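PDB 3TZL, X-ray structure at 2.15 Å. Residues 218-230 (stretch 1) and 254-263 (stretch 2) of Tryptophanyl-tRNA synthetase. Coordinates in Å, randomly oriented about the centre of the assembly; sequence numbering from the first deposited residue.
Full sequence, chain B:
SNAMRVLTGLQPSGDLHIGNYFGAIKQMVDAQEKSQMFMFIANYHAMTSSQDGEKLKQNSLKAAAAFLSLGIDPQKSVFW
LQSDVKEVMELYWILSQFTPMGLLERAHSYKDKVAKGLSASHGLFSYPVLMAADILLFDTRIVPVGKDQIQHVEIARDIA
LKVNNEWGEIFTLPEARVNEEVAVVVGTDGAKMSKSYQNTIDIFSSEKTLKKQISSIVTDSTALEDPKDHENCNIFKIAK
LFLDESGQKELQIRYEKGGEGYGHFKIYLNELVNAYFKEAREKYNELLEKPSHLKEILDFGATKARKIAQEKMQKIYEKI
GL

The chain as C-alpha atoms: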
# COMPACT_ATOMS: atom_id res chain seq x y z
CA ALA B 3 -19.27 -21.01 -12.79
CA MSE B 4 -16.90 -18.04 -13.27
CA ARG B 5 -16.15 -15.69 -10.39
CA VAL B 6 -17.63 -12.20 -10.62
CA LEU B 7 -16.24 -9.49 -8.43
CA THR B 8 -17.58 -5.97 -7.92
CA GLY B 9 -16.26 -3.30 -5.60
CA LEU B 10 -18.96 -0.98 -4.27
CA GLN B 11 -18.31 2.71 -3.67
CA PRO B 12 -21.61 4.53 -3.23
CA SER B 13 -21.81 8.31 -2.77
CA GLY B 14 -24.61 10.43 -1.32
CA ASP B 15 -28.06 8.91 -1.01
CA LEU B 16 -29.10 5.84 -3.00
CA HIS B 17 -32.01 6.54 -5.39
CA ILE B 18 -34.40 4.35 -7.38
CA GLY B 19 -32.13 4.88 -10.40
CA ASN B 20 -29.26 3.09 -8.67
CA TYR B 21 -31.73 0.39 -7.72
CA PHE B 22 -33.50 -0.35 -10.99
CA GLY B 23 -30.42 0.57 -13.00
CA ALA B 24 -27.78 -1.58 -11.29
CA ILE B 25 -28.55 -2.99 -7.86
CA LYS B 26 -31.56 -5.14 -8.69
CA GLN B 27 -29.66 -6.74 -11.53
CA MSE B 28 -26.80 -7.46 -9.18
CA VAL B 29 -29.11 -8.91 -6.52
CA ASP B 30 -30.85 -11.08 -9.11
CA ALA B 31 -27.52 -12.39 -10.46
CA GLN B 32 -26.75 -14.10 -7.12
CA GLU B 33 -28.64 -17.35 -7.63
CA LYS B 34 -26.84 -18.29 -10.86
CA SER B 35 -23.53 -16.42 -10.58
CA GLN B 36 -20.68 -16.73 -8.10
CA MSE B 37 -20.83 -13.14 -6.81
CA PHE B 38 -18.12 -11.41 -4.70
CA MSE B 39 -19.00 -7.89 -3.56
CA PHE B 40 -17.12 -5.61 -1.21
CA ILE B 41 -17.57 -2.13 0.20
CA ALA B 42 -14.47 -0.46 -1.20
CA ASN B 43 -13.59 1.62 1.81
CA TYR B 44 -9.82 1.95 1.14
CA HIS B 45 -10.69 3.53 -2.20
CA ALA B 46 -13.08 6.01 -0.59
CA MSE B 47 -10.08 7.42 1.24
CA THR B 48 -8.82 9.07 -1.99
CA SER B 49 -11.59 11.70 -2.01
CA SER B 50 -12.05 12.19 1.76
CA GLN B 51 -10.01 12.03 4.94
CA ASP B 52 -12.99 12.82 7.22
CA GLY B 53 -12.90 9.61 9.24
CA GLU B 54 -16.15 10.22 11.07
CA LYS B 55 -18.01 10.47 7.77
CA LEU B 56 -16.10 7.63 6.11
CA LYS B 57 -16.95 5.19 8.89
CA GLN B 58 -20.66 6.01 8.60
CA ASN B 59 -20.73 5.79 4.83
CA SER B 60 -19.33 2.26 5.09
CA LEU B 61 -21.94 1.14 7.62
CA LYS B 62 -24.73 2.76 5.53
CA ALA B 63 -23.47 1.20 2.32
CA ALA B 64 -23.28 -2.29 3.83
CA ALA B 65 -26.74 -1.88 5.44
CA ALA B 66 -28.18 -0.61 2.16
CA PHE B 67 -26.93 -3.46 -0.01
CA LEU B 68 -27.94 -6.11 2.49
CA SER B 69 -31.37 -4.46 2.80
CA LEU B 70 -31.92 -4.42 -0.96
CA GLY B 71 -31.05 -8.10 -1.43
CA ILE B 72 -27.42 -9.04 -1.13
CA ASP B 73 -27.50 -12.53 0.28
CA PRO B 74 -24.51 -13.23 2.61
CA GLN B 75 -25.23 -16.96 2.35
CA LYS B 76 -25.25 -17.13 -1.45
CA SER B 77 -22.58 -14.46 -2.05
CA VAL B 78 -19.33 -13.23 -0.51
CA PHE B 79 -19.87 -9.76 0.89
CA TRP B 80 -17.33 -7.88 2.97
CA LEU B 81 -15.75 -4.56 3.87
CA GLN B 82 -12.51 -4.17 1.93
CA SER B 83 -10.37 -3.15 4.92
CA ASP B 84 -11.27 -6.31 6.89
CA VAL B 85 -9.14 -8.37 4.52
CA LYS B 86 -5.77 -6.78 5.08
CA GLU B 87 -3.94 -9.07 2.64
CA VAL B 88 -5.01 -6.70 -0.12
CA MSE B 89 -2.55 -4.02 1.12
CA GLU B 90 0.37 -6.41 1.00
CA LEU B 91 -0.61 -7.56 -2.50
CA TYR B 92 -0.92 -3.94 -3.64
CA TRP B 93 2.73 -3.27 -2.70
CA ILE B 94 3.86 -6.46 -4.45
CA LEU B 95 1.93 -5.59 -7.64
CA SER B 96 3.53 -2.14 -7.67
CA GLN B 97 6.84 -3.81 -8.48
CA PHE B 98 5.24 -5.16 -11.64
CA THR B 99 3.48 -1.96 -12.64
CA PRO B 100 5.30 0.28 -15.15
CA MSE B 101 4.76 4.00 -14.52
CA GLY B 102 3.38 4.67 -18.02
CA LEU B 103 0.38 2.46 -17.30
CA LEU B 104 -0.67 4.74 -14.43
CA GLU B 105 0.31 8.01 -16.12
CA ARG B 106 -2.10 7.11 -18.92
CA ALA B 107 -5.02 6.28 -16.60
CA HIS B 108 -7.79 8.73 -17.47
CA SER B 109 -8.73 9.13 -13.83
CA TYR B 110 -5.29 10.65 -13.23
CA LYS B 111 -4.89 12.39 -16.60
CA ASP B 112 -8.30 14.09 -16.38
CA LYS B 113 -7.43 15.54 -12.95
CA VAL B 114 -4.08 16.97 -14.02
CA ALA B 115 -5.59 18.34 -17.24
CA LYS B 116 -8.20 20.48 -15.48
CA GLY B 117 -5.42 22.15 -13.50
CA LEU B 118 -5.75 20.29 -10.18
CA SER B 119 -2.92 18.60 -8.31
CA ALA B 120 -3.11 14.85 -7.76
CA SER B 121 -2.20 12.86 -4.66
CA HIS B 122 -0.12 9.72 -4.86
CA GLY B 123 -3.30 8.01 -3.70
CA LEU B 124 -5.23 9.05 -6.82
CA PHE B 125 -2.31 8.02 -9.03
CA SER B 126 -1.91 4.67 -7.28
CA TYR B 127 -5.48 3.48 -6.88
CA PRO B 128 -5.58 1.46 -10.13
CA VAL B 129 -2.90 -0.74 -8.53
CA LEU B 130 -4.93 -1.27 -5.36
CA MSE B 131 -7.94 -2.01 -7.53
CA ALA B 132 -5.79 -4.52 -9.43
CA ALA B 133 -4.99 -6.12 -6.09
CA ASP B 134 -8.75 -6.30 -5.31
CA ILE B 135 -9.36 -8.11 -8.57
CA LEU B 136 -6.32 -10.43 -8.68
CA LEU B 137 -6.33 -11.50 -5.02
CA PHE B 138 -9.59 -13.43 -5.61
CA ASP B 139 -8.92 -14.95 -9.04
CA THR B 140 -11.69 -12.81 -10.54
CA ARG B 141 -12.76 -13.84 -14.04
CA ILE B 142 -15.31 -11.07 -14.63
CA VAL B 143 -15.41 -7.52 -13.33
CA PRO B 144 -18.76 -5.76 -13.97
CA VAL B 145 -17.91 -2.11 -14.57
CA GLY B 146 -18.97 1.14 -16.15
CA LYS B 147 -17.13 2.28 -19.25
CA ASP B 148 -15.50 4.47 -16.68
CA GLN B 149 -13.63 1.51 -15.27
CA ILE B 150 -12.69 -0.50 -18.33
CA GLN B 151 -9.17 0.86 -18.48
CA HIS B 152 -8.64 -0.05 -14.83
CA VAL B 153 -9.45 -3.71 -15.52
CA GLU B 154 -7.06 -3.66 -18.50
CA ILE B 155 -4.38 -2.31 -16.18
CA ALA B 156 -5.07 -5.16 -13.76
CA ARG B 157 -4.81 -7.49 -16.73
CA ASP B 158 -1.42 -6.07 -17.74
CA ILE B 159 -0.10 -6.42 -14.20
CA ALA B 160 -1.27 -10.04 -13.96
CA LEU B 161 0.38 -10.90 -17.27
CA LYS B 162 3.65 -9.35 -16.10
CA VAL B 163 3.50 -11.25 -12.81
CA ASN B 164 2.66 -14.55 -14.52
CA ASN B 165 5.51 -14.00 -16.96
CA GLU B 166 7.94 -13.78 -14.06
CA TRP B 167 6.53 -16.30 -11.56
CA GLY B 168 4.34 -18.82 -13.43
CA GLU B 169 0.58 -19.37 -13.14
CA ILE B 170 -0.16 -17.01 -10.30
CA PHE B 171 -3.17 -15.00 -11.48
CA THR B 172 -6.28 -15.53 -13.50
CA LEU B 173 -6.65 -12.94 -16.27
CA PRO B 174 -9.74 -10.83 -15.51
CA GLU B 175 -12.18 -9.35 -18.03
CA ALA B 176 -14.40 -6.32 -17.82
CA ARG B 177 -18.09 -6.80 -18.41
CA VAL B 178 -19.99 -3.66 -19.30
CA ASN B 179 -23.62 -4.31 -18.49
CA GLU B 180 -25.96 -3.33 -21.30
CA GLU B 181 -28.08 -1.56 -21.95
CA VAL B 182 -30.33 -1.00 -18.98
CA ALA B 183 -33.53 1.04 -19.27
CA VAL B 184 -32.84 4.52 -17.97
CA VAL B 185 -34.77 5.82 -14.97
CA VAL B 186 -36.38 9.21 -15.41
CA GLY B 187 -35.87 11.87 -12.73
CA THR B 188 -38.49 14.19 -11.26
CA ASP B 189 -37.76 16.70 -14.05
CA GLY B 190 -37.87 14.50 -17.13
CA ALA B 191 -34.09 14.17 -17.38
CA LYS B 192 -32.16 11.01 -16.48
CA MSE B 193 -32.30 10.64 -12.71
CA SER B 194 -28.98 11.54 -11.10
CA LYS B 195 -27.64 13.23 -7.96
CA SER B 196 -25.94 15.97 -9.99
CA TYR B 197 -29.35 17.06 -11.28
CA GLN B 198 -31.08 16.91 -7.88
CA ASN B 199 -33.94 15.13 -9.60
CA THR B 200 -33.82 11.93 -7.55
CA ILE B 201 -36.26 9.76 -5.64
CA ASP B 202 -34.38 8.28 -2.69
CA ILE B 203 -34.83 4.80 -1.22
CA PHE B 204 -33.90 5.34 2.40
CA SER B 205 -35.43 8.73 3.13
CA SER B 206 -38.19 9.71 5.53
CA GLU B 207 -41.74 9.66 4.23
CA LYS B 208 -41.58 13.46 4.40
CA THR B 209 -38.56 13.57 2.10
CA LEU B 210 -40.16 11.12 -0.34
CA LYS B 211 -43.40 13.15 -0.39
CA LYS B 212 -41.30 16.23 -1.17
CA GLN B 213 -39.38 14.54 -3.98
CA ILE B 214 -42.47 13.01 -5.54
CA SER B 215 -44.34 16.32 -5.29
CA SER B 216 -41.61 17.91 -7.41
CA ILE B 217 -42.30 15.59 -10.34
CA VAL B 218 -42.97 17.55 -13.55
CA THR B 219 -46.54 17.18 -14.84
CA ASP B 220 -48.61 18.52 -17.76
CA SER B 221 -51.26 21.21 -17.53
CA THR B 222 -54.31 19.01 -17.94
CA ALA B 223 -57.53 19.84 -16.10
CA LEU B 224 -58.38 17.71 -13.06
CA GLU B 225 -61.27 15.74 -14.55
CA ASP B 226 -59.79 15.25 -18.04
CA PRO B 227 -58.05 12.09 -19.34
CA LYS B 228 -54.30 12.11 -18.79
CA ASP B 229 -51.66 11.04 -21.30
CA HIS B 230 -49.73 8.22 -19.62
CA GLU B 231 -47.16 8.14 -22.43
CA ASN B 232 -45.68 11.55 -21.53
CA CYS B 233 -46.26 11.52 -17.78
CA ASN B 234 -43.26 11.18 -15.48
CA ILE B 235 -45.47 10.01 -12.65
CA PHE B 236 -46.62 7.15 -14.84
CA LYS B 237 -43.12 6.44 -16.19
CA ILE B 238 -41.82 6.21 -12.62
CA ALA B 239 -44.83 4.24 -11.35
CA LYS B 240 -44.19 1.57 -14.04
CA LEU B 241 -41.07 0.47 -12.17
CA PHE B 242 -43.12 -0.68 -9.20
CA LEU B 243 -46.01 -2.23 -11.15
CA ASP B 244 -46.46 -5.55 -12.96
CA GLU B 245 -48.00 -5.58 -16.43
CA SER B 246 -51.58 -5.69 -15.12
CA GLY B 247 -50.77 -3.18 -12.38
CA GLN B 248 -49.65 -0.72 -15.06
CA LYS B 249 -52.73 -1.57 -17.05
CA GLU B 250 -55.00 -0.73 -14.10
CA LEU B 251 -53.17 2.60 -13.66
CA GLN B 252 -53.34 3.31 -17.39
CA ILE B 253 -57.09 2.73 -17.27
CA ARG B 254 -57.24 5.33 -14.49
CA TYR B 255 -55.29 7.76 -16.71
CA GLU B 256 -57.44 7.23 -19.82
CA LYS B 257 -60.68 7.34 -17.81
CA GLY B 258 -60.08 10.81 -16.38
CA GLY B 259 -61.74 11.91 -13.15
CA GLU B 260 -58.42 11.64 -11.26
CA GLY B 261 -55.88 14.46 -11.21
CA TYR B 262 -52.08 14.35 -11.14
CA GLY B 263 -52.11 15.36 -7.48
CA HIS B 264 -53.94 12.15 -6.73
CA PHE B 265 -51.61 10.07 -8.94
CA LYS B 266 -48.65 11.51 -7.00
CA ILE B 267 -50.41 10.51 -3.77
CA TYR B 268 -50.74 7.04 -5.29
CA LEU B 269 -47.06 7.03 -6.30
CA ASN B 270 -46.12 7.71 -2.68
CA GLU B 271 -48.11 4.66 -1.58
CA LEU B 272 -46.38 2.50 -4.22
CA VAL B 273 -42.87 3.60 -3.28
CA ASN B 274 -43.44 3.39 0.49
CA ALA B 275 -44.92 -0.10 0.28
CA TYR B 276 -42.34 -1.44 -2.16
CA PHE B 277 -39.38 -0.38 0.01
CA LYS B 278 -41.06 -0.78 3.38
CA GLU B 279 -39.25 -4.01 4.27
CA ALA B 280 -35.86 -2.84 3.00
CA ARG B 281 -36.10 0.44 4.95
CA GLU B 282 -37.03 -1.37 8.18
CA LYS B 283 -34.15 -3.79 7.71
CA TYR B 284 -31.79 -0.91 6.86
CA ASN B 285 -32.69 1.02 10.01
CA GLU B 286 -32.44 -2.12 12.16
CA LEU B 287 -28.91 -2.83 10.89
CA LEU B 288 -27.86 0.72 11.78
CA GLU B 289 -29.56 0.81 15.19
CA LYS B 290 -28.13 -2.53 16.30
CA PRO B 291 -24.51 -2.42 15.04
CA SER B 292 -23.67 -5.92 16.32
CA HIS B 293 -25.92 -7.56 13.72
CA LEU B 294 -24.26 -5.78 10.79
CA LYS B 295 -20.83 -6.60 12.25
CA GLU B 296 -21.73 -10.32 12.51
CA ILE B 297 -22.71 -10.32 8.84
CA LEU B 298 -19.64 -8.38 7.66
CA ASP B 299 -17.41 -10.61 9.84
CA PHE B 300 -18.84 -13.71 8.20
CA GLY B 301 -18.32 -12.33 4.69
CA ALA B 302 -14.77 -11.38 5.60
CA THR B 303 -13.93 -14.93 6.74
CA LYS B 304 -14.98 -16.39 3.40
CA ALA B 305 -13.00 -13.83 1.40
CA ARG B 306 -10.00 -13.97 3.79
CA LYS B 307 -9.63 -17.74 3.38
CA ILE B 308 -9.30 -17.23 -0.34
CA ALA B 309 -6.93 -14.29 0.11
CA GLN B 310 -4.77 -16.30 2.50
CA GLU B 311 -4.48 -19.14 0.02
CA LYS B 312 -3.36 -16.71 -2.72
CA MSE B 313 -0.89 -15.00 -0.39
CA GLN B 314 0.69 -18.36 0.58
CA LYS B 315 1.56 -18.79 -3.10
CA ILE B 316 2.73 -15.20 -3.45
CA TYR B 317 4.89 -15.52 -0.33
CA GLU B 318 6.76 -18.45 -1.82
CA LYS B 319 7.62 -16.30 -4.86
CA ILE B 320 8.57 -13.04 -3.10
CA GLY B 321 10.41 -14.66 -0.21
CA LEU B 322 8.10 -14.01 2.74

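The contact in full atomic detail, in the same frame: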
# COMPACT_ATOMS: atom_id res chain seq x y z
N VAL B 218 -42.42 16.69 -12.50
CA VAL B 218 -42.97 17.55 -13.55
C VAL B 218 -44.18 16.93 -14.24
O VAL B 218 -44.09 15.84 -14.82
CB VAL B 218 -41.90 17.86 -14.63
CG1 VAL B 218 -42.54 18.51 -15.85
CG2 VAL B 218 -40.80 18.75 -14.06
N THR B 219 -45.31 17.63 -14.19
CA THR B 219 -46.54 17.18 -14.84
C THR B 219 -46.95 18.09 -16.01
O THR B 219 -46.30 19.10 -16.29
CB THR B 219 -47.71 17.09 -13.84
OG1 THR B 219 -48.23 18.41 -13.60
CG2 THR B 219 -47.26 16.48 -12.53
N ASP B 220 -48.04 17.72 -16.68
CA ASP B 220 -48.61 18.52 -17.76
C ASP B 220 -49.79 19.32 -17.23
O ASP B 220 -50.42 18.94 -16.25
CB ASP B 220 -49.10 17.64 -18.91
CG ASP B 220 -48.04 16.69 -19.42
OD1 ASP B 220 -46.84 16.97 -19.23
OD2 ASP B 220 -48.42 15.65 -20.00
N SER B 221 -50.10 20.42 -17.90
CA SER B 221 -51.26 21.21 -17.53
C SER B 221 -52.51 20.62 -18.15
O SER B 221 -52.98 21.11 -19.18
CB SER B 221 -51.10 22.66 -17.96
OG SER B 221 -50.02 23.26 -17.28
N THR B 222 -53.04 19.58 -17.52
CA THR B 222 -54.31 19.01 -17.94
C THR B 222 -55.28 19.16 -16.79
O THR B 222 -54.94 18.85 -15.64
CB THR B 222 -54.17 17.52 -18.29
OG1 THR B 222 -53.29 17.37 -19.41
CG2 THR B 222 -55.52 16.93 -18.64
N ALA B 223 -56.48 19.65 -17.10
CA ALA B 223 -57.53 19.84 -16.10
C ALA B 223 -57.74 18.58 -15.27
O ALA B 223 -57.49 17.46 -15.73
CB ALA B 223 -58.82 20.27 -16.78
N LEU B 224 -58.19 18.78 -14.04
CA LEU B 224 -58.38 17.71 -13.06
C LEU B 224 -59.14 16.52 -13.62
O LEU B 224 -58.62 15.40 -13.65
CB LEU B 224 -59.11 18.27 -11.84
CG LEU B 224 -59.60 17.32 -10.76
CD1 LEU B 224 -58.44 16.68 -10.08
CD2 LEU B 224 -60.46 18.07 -9.76
N GLU B 225 -60.35 16.77 -14.09
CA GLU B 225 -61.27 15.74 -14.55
C GLU B 225 -60.90 15.09 -15.89
O GLU B 225 -61.40 14.01 -16.20
CB GLU B 225 -62.70 16.30 -14.65
CG GLU B 225 -63.28 16.89 -13.35
CD GLU B 225 -63.65 15.83 -12.31
OE1 GLU B 225 -63.79 14.65 -12.68
OE2 GLU B 225 -63.81 16.19 -11.12
N ASP B 226 -60.06 15.74 -16.68
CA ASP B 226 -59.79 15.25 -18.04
C ASP B 226 -58.84 14.05 -18.08
O ASP B 226 -57.98 13.91 -17.20
CB ASP B 226 -59.25 16.36 -18.93
CG ASP B 226 -60.24 17.50 -19.14
OD1 ASP B 226 -61.47 17.29 -19.05
OD2 ASP B 226 -59.75 18.61 -19.41
N PRO B 227 -58.98 13.20 -19.11
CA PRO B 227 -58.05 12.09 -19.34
C PRO B 227 -56.61 12.57 -19.40
O PRO B 227 -56.34 13.64 -19.95
CB PRO B 227 -58.49 11.57 -20.71
CG PRO B 227 -59.94 11.86 -20.76
CD PRO B 227 -60.09 13.19 -20.08
N LYS B 228 -55.71 11.79 -18.81
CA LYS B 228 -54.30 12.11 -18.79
C LYS B 228 -53.55 11.23 -19.78
O LYS B 228 -53.92 10.08 -20.02
CB LYS B 228 -53.73 11.93 -17.38
CG LYS B 228 -54.56 12.58 -16.27
CD LYS B 228 -54.60 14.08 -16.40
CE LYS B 228 -55.24 14.73 -15.19
NZ LYS B 228 -56.69 14.42 -15.07
N ASP B 229 -52.48 11.77 -20.35
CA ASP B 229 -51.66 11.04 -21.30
C ASP B 229 -50.53 10.33 -20.56
O ASP B 229 -49.54 10.96 -20.16
CB ASP B 229 -51.10 11.98 -22.36
CG ASP B 229 -50.19 11.27 -23.33
OD1 ASP B 229 -50.41 10.06 -23.57
OD2 ASP B 229 -49.25 11.91 -23.85
N HIS B 230 -50.67 9.02 -20.39
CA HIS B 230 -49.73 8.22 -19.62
C HIS B 230 -48.39 8.04 -20.33
O HIS B 230 -47.40 7.66 -19.71
CB HIS B 230 -50.34 6.85 -19.27
CG HIS B 230 -50.70 6.03 -20.47
ND1 HIS B 230 -51.88 6.20 -21.17
CD2 HIS B 230 -50.04 5.04 -21.10
CE1 HIS B 230 -51.93 5.35 -22.17
NE2 HIS B 230 -50.82 4.63 -22.16
N ARG B 254 -56.92 4.18 -15.33
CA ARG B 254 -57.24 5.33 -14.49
C ARG B 254 -56.87 6.63 -15.19
O ARG B 254 -57.61 7.62 -15.11
CB ARG B 254 -56.57 5.19 -13.12
CG ARG B 254 -57.24 4.15 -12.23
CD ARG B 254 -56.37 3.78 -11.04
NE ARG B 254 -56.19 4.88 -10.11
CZ ARG B 254 -55.38 4.85 -9.06
NH1 ARG B 254 -54.66 3.76 -8.80
NH2 ARG B 254 -55.28 5.90 -8.26
N TYR B 255 -55.73 6.63 -15.88
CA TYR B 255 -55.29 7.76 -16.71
C TYR B 255 -56.26 8.06 -17.85
O TYR B 255 -56.75 9.18 -17.97
CB TYR B 255 -53.90 7.50 -17.28
CG TYR B 255 -52.75 8.00 -16.41
CD1 TYR B 255 -51.89 8.99 -16.88
CD2 TYR B 255 -52.53 7.49 -15.13
CE1 TYR B 255 -50.84 9.45 -16.12
CE2 TYR B 255 -51.46 7.96 -14.34
CZ TYR B 255 -50.63 8.94 -14.85
OH TYR B 255 -49.56 9.43 -14.12
N GLU B 256 -56.55 7.05 -18.67
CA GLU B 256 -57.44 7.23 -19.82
C GLU B 256 -58.89 7.56 -19.42
O GLU B 256 -59.60 8.23 -20.17
CB GLU B 256 -57.39 6.00 -20.73
CG GLU B 256 -56.02 5.75 -21.35
CD GLU B 256 -55.97 4.50 -22.21
OE1 GLU B 256 -54.92 4.25 -22.85
OE2 GLU B 256 -56.98 3.77 -22.25
N LYS B 257 -59.31 7.09 -18.26
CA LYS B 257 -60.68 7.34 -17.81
C LYS B 257 -60.92 8.81 -17.46
O LYS B 257 -62.01 9.33 -17.67
CB LYS B 257 -61.01 6.45 -16.60
CG LYS B 257 -62.43 6.59 -16.11
CD LYS B 257 -62.64 5.84 -14.81
CE LYS B 257 -64.07 5.99 -14.31
NZ LYS B 257 -64.30 5.26 -13.02
N GLY B 258 -59.91 9.47 -16.91
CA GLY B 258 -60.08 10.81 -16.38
C GLY B 258 -60.78 10.74 -15.03
O GLY B 258 -61.02 9.65 -14.52
N GLY B 259 -61.09 11.89 -14.45
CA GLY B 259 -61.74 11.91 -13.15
C GLY B 259 -60.76 11.88 -11.98
O GLY B 259 -61.15 12.16 -10.84
N GLU B 260 -59.50 11.54 -12.26
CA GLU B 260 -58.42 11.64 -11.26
C GLU B 260 -57.30 12.56 -11.73
O GLU B 260 -56.80 12.42 -12.85
CB GLU B 260 -57.85 10.26 -10.93
CG GLU B 260 -58.85 9.31 -10.27
CD GLU B 260 -58.22 8.00 -9.85
OE1 GLU B 260 -58.66 6.93 -10.32
OE2 GLU B 260 -57.27 8.04 -9.02
N GLY B 261 -56.89 13.48 -10.86
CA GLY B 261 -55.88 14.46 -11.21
C GLY B 261 -54.48 13.97 -10.90
O GLY B 261 -54.32 12.94 -10.25
N TYR B 262 -53.48 14.72 -11.35
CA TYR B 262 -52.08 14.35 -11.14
C TYR B 262 -51.68 14.39 -9.67
O TYR B 262 -50.78 13.67 -9.24
CB TYR B 262 -51.16 15.27 -11.94
CG TYR B 262 -51.20 15.08 -13.44
CD1 TYR B 262 -50.70 13.92 -14.02
CD2 TYR B 262 -51.71 16.07 -14.29
CE1 TYR B 262 -50.70 13.74 -15.38
CE2 TYR B 262 -51.71 15.90 -15.66
CZ TYR B 262 -51.21 14.73 -16.20
OH TYR B 262 -51.20 14.52 -17.56
N GLY B 263 -52.33 15.27 -8.90
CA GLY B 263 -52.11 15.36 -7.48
C GLY B 263 -52.45 14.03 -6.84
O GLY B 263 -51.69 13.51 -6.03

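The contact is organised around one buried lysine. Lys228 leaves an irregular strand-free segment with its CA-to-CB bond toward the other stretch, and chi angles of m, m, t, m fold the chain back so that its ammonium group meets a cluster of backbone carbonyls. Across the contact, Lys228 NZ donates to Glu260 O at 3.0 Å; within its own stretch it reaches Ala223 O at 3.2 Å, Leu224 O at 2.6 Å and Asp226 O at 2.5 Å. The amine thus gathers the 223-226 turn and ties it to the loop beyond the helix, its ammonium group solvated by carbonyl oxygens.

The aliphatic part of the same side chain does separate work. Lys228 CD lies over one face of the Tyr262 ring, 3.8 Å from its centroid, while Thr219 CB covers the opposite face at 4.2 Å from the centroid. Tyr262, chi1 m and CB toward its partners, is therefore sandwiched, and it buries more area than any other residue here. Lys228 CB also packs 3.5 Å from Tyr255 CD1.

Two backbone hydrogen bonds set the register: Lys228 N to Tyr255 O, 2.9 Å, and Gly259 N to Glu225 O, 2.8 Å. Between them, backbone meets backbone too closely at Gly258 for a CB, which would sit 2.6 Å from Glu225 O; its positive phi also favours glycine. Beyond them, a CB on Gly261 would fall 2.5 Å from Leu224 CD1 in its present rotamer. Gly259 answers to its own backbone instead, since a CB would jam against the preceding carbonyl.

Glu260 offers its carbonyl to Lys228; its CA-to-CB bond points away, and its carboxylate forms a salt bridge with Arg254, with Arg254 NH2 3.0 Å from Glu260 OE2, bracing the loop against the helix. His230 CB packs 3.6 Å from Tyr255 CD1, and the chi1 p rotamer sets the ring, with His230 CE1 in contact with Glu256 OE1 at 3.3 Å, but its buried ND1 finds no partner.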